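D-isomer specific 2-hydroxyacid dehydrogenase NAD-binding (Xanthobacter autotrophicus, PDB 4XA8) probably acts as an NAD(P)-dependent oxidoreductase of the D-isomer specific 2-hydroxyacid dehydrogenase family, and binds NADPH. Local coordinates at residues A55-W58 and G63-A66; H187-L192 and A218-H223; R302-E305 and P309-N312. All coordinates share one frame; numbering follows the deposited sequence.

Contact 1. Residues A55-W58 and G63-A66; sequences ALVW and GFFA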
loop_
_atom_site.group_PDB
_atom_site.type_symbol
_atom_site.label_atom_id
_atom_site.label_comp_id
_atom_site.label_asym_id
_atom_site.label_seq_id
_atom_site.Cartn_x
_atom_site.Cartn_y
_atom_site.Cartn_z
ATOM N N ALA A 55 30.270 19.977 -2.911
ATOM C CA ALA A 55 29.537 19.207 -3.922
ATOM C C ALA A 55 28.486 18.298 -3.279
ATOM O O ALA A 55 28.806 17.483 -2.414
ATOM C CB ALA A 55 30.523 18.392 -4.764
ATOM N N LEU A 56 27.234 18.477 -3.698
ATOM C CA LEU A 56 26.120 17.633 -3.293
ATOM C C LEU A 56 25.721 16.814 -4.503
ATOM O O LEU A 56 25.257 17.363 -5.495
ATOM C CB LEU A 56 24.955 18.514 -2.825
ATOM C CG LEU A 56 23.629 17.825 -2.488
ATOM C CD1 LEU A 56 23.861 16.898 -1.322
ATOM C CD2 LEU A 56 22.589 18.897 -2.169
ATOM N N VAL A 57 25.942 15.508 -4.447
ATOM C CA VAL A 57 25.891 14.700 -5.659
ATOM C C VAL A 57 25.263 13.318 -5.504
ATOM O O VAL A 57 25.292 12.706 -4.415
ATOM C CB VAL A 57 27.309 14.467 -6.245
ATOM C CG1 VAL A 57 28.027 15.759 -6.558
ATOM C CG2 VAL A 57 28.134 13.619 -5.295
ATOM N N TRP A 58 24.728 12.813 -6.622
ATOM C CA TRP A 58 24.434 11.389 -6.772
ATOM C C TRP A 58 25.025 10.845 -8.099
ATOM O O TRP A 58 24.702 11.321 -9.190
ATOM C CB TRP A 58 22.936 11.120 -6.689
ATOM C CG TRP A 58 22.585 9.669 -6.745
ATOM C CD1 TRP A 58 22.215 8.959 -7.858
ATOM C CD2 TRP A 58 22.611 8.727 -5.663
ATOM N NE1 TRP A 58 21.959 7.653 -7.523
ATOM C CE2 TRP A 58 22.211 7.476 -6.189
ATOM C CE3 TRP A 58 22.941 8.815 -4.302
ATOM C CZ2 TRP A 58 22.113 6.320 -5.394
ATOM C CZ3 TRP A 58 22.845 7.666 -3.512
ATOM C CH2 TRP A 58 22.434 6.437 -4.063
ATOM N N GLY A 63 35.000 11.807 -13.872
ATOM C CA GLY A 63 35.816 13.021 -13.977
ATOM C C GLY A 63 35.161 14.293 -13.452
ATOM O O GLY A 63 35.762 15.349 -13.497
ATOM N N PHE A 64 33.941 14.202 -12.906
ATOM C CA PHE A 64 33.226 15.399 -12.460
ATOM C C PHE A 64 34.004 16.200 -11.396
ATOM O O PHE A 64 34.117 17.437 -11.472
ATOM C CB PHE A 64 31.853 15.002 -11.930
ATOM C CG PHE A 64 31.034 16.143 -11.408
ATOM C CD1 PHE A 64 30.392 17.026 -12.273
ATOM C CD2 PHE A 64 30.858 16.309 -10.043
ATOM C CE1 PHE A 64 29.592 18.049 -11.764
ATOM C CE2 PHE A 64 30.059 17.328 -9.547
ATOM C CZ PHE A 64 29.416 18.187 -10.408
ATOM N N PHE A 65 34.567 15.516 -10.418
ATOM C CA PHE A 65 35.178 16.256 -9.315
ATOM C C PHE A 65 36.455 16.951 -9.730
ATOM O O PHE A 65 36.883 17.872 -9.032
ATOM C CB PHE A 65 35.492 15.352 -8.121
ATOM C CG PHE A 65 34.279 14.784 -7.463
ATOM C CD1 PHE A 65 33.384 15.614 -6.799
ATOM C CD2 PHE A 65 34.041 13.412 -7.489
ATOM C CE1 PHE A 65 32.259 15.097 -6.188
ATOM C CE2 PHE A 65 32.909 12.891 -6.878
ATOM C CZ PHE A 65 32.029 13.734 -6.224
ATOM N N ALA A 66 37.043 16.546 -10.861
ATOM C CA ALA A 66 38.290 17.149 -11.303
ATOM C C ALA A 66 38.055 18.560 -11.774
ATOM O O ALA A 66 39.010 19.314 -11.962
ATOM C CB ALA A 66 38.942 16.345 -12.409
#

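Contact 2. Residues H187-L192 and A218-H223; sequences HGLEAL and AERLAH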
loop_
_atom_site.group_PDB
_atom_site.type_symbol
_atom_site.label_atom_id
_atom_site.label_comp_id
_atom_site.label_asym_id
_atom_site.label_seq_id
_atom_site.Cartn_x
_atom_site.Cartn_y
_atom_site.Cartn_z
ATOM N N HIS A 187 19.805 -17.107 9.058
ATOM C CA HIS A 187 21.082 -16.472 8.820
ATOM C C HIS A 187 22.108 -17.368 8.154
ATOM O O HIS A 187 22.066 -18.598 8.307
ATOM C CB HIS A 187 21.608 -15.871 10.127
ATOM C CG HIS A 187 22.229 -16.872 11.041
ATOM N ND1 HIS A 187 21.482 -17.665 11.892
ATOM C CD2 HIS A 187 23.526 -17.235 11.227
ATOM C CE1 HIS A 187 22.286 -18.495 12.534
ATOM N NE2 HIS A 187 23.532 -18.233 12.173
ATOM N N GLY A 188 23.046 -16.713 7.447
ATOM C CA GLY A 188 24.131 -17.354 6.734
ATOM C C GLY A 188 23.804 -17.700 5.295
ATOM O O GLY A 188 22.646 -17.997 4.966
ATOM N N LEU A 189 24.840 -17.761 4.446
ATOM C CA LEU A 189 24.616 -18.137 3.061
ATOM C C LEU A 189 24.003 -19.541 2.903
ATOM O O LEU A 189 23.178 -19.765 1.993
ATOM C CB LEU A 189 25.899 -18.026 2.226
ATOM C CG LEU A 189 26.320 -16.554 2.017
ATOM C CD1 LEU A 189 27.701 -16.520 1.401
ATOM C CD2 LEU A 189 25.335 -15.764 1.168
ATOM N N GLU A 190 24.361 -20.452 3.787
ATOM C CA GLU A 190 23.852 -21.812 3.735
ATOM C C GLU A 190 22.328 -21.865 3.926
ATOM O O GLU A 190 21.678 -22.791 3.430
ATOM C CB GLU A 190 24.562 -22.630 4.841
ATOM C CG GLU A 190 24.443 -24.143 4.754
ATOM C CD GLU A 190 25.719 -24.906 5.189
ATOM O OE1 GLU A 190 26.808 -24.688 4.608
ATOM O OE2 GLU A 190 25.636 -25.767 6.084
ATOM N N ALA A 191 21.779 -20.898 4.674
ATOM C CA ALA A 191 20.349 -20.803 4.939
ATOM C C ALA A 191 19.565 -20.062 3.863
ATOM O O ALA A 191 18.335 -20.057 3.878
ATOM C CB ALA A 191 20.096 -20.155 6.308
ATOM N N LEU A 192 20.254 -19.474 2.891
ATOM C CA LEU A 192 19.584 -18.673 1.901
ATOM C C LEU A 192 18.637 -19.459 0.984
ATOM O O LEU A 192 17.516 -19.019 0.742
ATOM C CB LEU A 192 20.649 -17.874 1.130
ATOM C CG LEU A 192 20.227 -16.783 0.207
ATOM C CD1 LEU A 192 19.415 -15.741 0.966
ATOM C CD2 LEU A 192 21.514 -16.217 -0.451
ATOM N N ALA A 218 20.821 -15.688 -11.011
ATOM C CA ALA A 218 19.922 -16.737 -11.511
ATOM C C ALA A 218 19.754 -17.909 -10.530
ATOM O O ALA A 218 18.661 -18.383 -10.313
ATOM C CB ALA A 218 20.405 -17.246 -12.861
ATOM N N GLU A 219 20.854 -18.397 -9.962
ATOM C CA GLU A 219 20.772 -19.528 -9.040
ATOM C C GLU A 219 19.862 -19.246 -7.818
ATOM O O GLU A 219 19.050 -20.099 -7.431
ATOM C CB GLU A 219 22.175 -19.894 -8.585
ATOM C CG GLU A 219 22.257 -21.121 -7.694
ATOM C CD GLU A 219 23.665 -21.339 -7.204
ATOM O OE1 GLU A 219 24.553 -21.408 -8.064
ATOM O OE2 GLU A 219 23.889 -21.404 -5.976
ATOM N N ARG A 220 19.996 -18.061 -7.228
ATOM C CA ARG A 220 19.192 -17.675 -6.044
ATOM C C ARG A 220 17.741 -17.391 -6.384
ATOM O O ARG A 220 16.834 -17.742 -5.610
ATOM C CB ARG A 220 19.769 -16.447 -5.351
ATOM C CG ARG A 220 20.778 -16.800 -4.256
ATOM C CD ARG A 220 22.031 -17.338 -4.822
ATOM N NE ARG A 220 23.075 -17.617 -3.839
ATOM C CZ ARG A 220 24.173 -16.877 -3.651
ATOM N NH1 ARG A 220 24.387 -15.756 -4.323
ATOM N NH2 ARG A 220 25.092 -17.275 -2.780
ATOM N N LEU A 221 17.514 -16.695 -7.491
ATOM C CA LEU A 221 16.163 -16.508 -7.968
ATOM C C LEU A 221 15.399 -17.844 -8.198
ATOM O O LEU A 221 14.171 -17.929 -7.968
ATOM C CB LEU A 221 16.159 -15.681 -9.253
ATOM C CG LEU A 221 16.549 -14.190 -9.173
ATOM C CD1 LEU A 221 16.659 -13.636 -10.597
ATOM C CD2 LEU A 221 15.538 -13.398 -8.366
ATOM N N ALA A 222 16.107 -18.855 -8.711
ATOM C CA ALA A 222 15.510 -20.146 -8.944
ATOM C C ALA A 222 15.096 -20.866 -7.643
ATOM O O ALA A 222 14.244 -21.740 -7.688
ATOM C CB ALA A 222 16.443 -21.009 -9.765
ATOM N N HIS A 223 15.638 -20.466 -6.493
ATOM C CA HIS A 223 15.234 -21.045 -5.201
ATOM C C HIS A 223 13.882 -20.568 -4.715
ATOM O O HIS A 223 13.252 -21.224 -3.896
ATOM C CB HIS A 223 16.232 -20.673 -4.117
ATOM C CG HIS A 223 17.566 -21.310 -4.277
ATOM N ND1 HIS A 223 17.716 -22.643 -4.583
ATOM C CD2 HIS A 223 18.811 -20.818 -4.109
ATOM C CE1 HIS A 223 19.003 -22.937 -4.630
ATOM N NE2 HIS A 223 19.687 -21.842 -4.341
#

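Contact 3. Residues R302-E305 and P309-N312; sequences RRIE and PVLN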
loop_
_atom_site.group_PDB
_atom_site.type_symbol
_atom_site.label_atom_id
_atom_site.label_comp_id
_atom_site.label_asym_id
_atom_site.label_seq_id
_atom_site.Cartn_x
_atom_site.Cartn_y
_atom_site.Cartn_z
ATOM N N ARG A 302 29.487 25.317 7.276
ATOM C CA ARG A 302 30.110 26.171 8.284
ATOM C C ARG A 302 31.193 25.434 9.091
ATOM O O ARG A 302 32.247 26.009 9.354
ATOM C CB ARG A 302 29.078 26.879 9.167
ATOM C CG ARG A 302 28.326 26.014 10.156
ATOM C CD ARG A 302 28.066 26.814 11.429
ATOM N NE ARG A 302 29.312 27.133 12.111
ATOM C CZ ARG A 302 29.940 26.344 12.980
ATOM N NH1 ARG A 302 29.461 25.141 13.300
ATOM N NH2 ARG A 302 31.075 26.761 13.521
ATOM N N ARG A 303 30.980 24.167 9.440
ATOM C CA ARG A 303 32.026 23.427 10.163
ATOM C C ARG A 303 33.320 23.300 9.358
ATOM O O ARG A 303 34.405 23.530 9.889
ATOM C CB ARG A 303 31.550 22.053 10.603
ATOM C CG ARG A 303 30.572 22.115 11.763
ATOM C CD ARG A 303 29.718 20.868 11.873
ATOM N NE ARG A 303 28.932 20.838 13.116
ATOM C CZ ARG A 303 29.245 20.132 14.198
ATOM N NH1 ARG A 303 28.458 20.179 15.257
ATOM N NH2 ARG A 303 30.348 19.381 14.246
ATOM N N ILE A 304 33.199 22.939 8.082
ATOM C CA ILE A 304 34.368 22.781 7.224
ATOM C C ILE A 304 35.083 24.141 7.117
ATOM O O ILE A 304 36.310 24.208 7.174
ATOM C CB ILE A 304 34.003 22.142 5.839
ATOM C CG1 ILE A 304 35.222 21.494 5.194
ATOM C CG2 ILE A 304 33.445 23.154 4.865
ATOM C CD1 ILE A 304 35.565 20.135 5.763
ATOM N N GLU A 305 34.311 25.224 7.031
ATOM C CA GLU A 305 34.860 26.575 6.954
ATOM C C GLU A 305 35.435 27.123 8.275
ATOM O O GLU A 305 36.186 28.105 8.268
ATOM C CB GLU A 305 33.807 27.537 6.391
ATOM C CG GLU A 305 33.363 27.212 4.967
ATOM C CD GLU A 305 34.428 27.447 3.895
ATOM O OE1 GLU A 305 34.046 27.811 2.763
ATOM O OE2 GLU A 305 35.640 27.266 4.150
ATOM N N PRO A 309 35.128 19.350 12.959
ATOM C CA PRO A 309 34.810 18.110 12.256
ATOM C C PRO A 309 33.369 18.140 11.700
ATOM O O PRO A 309 32.496 18.830 12.240
ATOM C CB PRO A 309 35.004 17.022 13.327
ATOM C CG PRO A 309 35.542 17.714 14.553
ATOM C CD PRO A 309 35.204 19.166 14.420
ATOM N N VAL A 310 33.145 17.421 10.609
ATOM C CA VAL A 310 31.843 17.426 9.954
ATOM C C VAL A 310 30.942 16.335 10.560
ATOM O O VAL A 310 31.422 15.267 10.961
ATOM C CB VAL A 310 31.956 17.297 8.410
ATOM C CG1 VAL A 310 32.700 18.490 7.835
ATOM C CG2 VAL A 310 32.592 15.972 7.984
ATOM N N LEU A 311 29.651 16.634 10.633
ATOM C CA LEU A 311 28.636 15.672 11.026
ATOM C C LEU A 311 28.440 14.637 9.904
ATOM O O LEU A 311 28.555 14.970 8.693
ATOM C CB LEU A 311 27.307 16.411 11.300
ATOM C CG LEU A 311 27.261 17.527 12.373
ATOM C CD1 LEU A 311 26.019 18.415 12.258
ATOM C CD2 LEU A 311 27.306 16.926 13.761
ATOM N N ASN A 312 28.163 13.391 10.297
ATOM C CA ASN A 312 27.793 12.306 9.349
ATOM C C ASN A 312 28.827 11.929 8.290
ATOM O O ASN A 312 28.489 11.647 7.140
ATOM C CB ASN A 312 26.462 12.622 8.664
ATOM C CG ASN A 312 25.324 12.693 9.646
ATOM O OD1 ASN A 312 25.076 11.744 10.377
ATOM N ND2 ASN A 312 24.646 13.826 9.690
#

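Contact 1. Residues A55-W58 and G63-A66
The ring of Phe65 is met at its edge by two residues of the strand 52-57: the methyl of Ala55 lies in the ring plane, with CB 4.0 Å from CE1 of Phe65, and CG2 of Val57 comes close to that plane beside the far end of the ring, 4.0 Å from CZ of Phe65. One face of the same ring is taken by its own neighbour, Phe64, whose CD2 stands 4.1 Å above the plane and toward the rim of the Phe65 ring. The Phe64 ring is approached obliquely by the other methyl of Val57, CG1, which lies 3.9 Å from CE2 of Phe64. Val57 therefore gives one branch to each ring: with chi1 at -58°, CG1, anti to the carbonyl carbon, is turned to Phe64, which leaves CG2 for Phe65.

This is packing at the carboxyl end of a central strand in a five-stranded parallel sheet, where Ala55 and Val57 are hydrogen-bonded on to the strand 73-76 and the loop between the two strands folds back over one face of the sheet. The contact is apolar and largely buried. On the loop side, the backbone N of Phe65 is hydrogen-bonded to Asp89, while Phe64 makes an edge-to-face pair with Phe68 and also touches Val11 of the adjacent strand. Both rings project from a turn closed by Ala66 N bonding to Gly63 O at 3.2 Å.

Contact 2. Residues H187-L192 and A218-H223
Two leucines, Leu189 and Leu192, meet the side chain of Arg220 through van der Waals contact. The closer approach is that of Leu192, whose CD2 lies 3.9 Å from CG of Arg220 and 4.0 Å from its NE; the same methyl stands over one face of the guanidinium, toward its rim. The leucine runs roughly perpendicular to the arginine, and the bend of the arginine at chi2, 70°, brings its aliphatic part and its flat head to the same methyl. Leu189 adds a lighter touch, its CD2 coming obliquely to within 4.2 Å of NH2 of Arg220.

Both segments belong to the NAD-binding, Rossmann-type domain, where the turn after the outer strand 184-187 leads into helix 192-197 and packs against helix 218-223. Leu189 lies near Arg175, a residue seen to bind NADPH in this protein, and Leu192 packs on Trp173.

Polar bonds run outside the pair. NH1 of Arg220 is hydrogen-bonded to the backbone O of Leu215, and its backbone N to OD1 of Asn217. Within the turn, Ala191 N is bonded to Gly188 O at 3.0 Å, while Trp173 NE1 donates to that same carbonyl oxygen.

Contact 3. Residues R302-E305 and P309-N312
The last full turn of helix 290-306 and the chain that doubles back beside it form this contact, in which the C-terminal tail, after leaving the NAD-binding domain, packs beside the five-stranded parallel sheet of the other domain. Arg303 carries most of it. Its NH2 donates to the backbone O of Pro309 at 3.0 Å, with an N-H...O angle of 161°. The oxygen lies in the guanidinium plane, at its edge, whereas the nitrogen is tilted 25° out of the plane of the proline carbonyl.

A second partner meets the flat group from above. CG of Leu311 sits 3.7 Å from CZ of Arg303, over the centre of one guanidinium face, the leucine side chain standing nearly square to the length of the arginine. The leucine methyls spread over the same group: CD1 approaches NE of Arg303 at 3.9 Å, and CD2 approaches NH1 at 3.8 Å. The arginine gets there as an extended rod from CG to NE, passing the proline carbonyl on the way. NE is engaged in a salt bridge with Glu299, one turn back on the helix, so the head has two polar partners as well as the leucine on its face. Replacing Arg303 with an alanine would probably leave the Pro309 carbonyl without this donor and Glu299 with one charged mate fewer, and uncover the side of Leu311 that packs on the guanidinium.

On the neighbouring side of the helix, Ile304 and Val310 run alongside each other in the same direction, and both also touch Pro94. There CD1 of Ile304 meets CG1 of Val310 at 3.9 Å.

Overall arrangement
Along the chain the three contacts come one after another without overlap. Contacts 1 and 3 have centres about 18 Å apart and nearest atoms about 9 Å apart, and both involve the five-stranded parallel sheet: contact 1 includes its middle strand 52-57, while contact 3 packs a helix and the tail against its edge strand 95-97. Contact 2 joins a turn after edge strand 184-187 to helix 218-223, beside the seven-stranded sheet of the NAD-binding domain, its centre about 37 Å from that of contact 1 and 42 Å from that of contact 3. The tail of 309-312 thus brings the chain's end back to the sheet with which it begins, a two-domain layout consistent with cofactor binding between the domains.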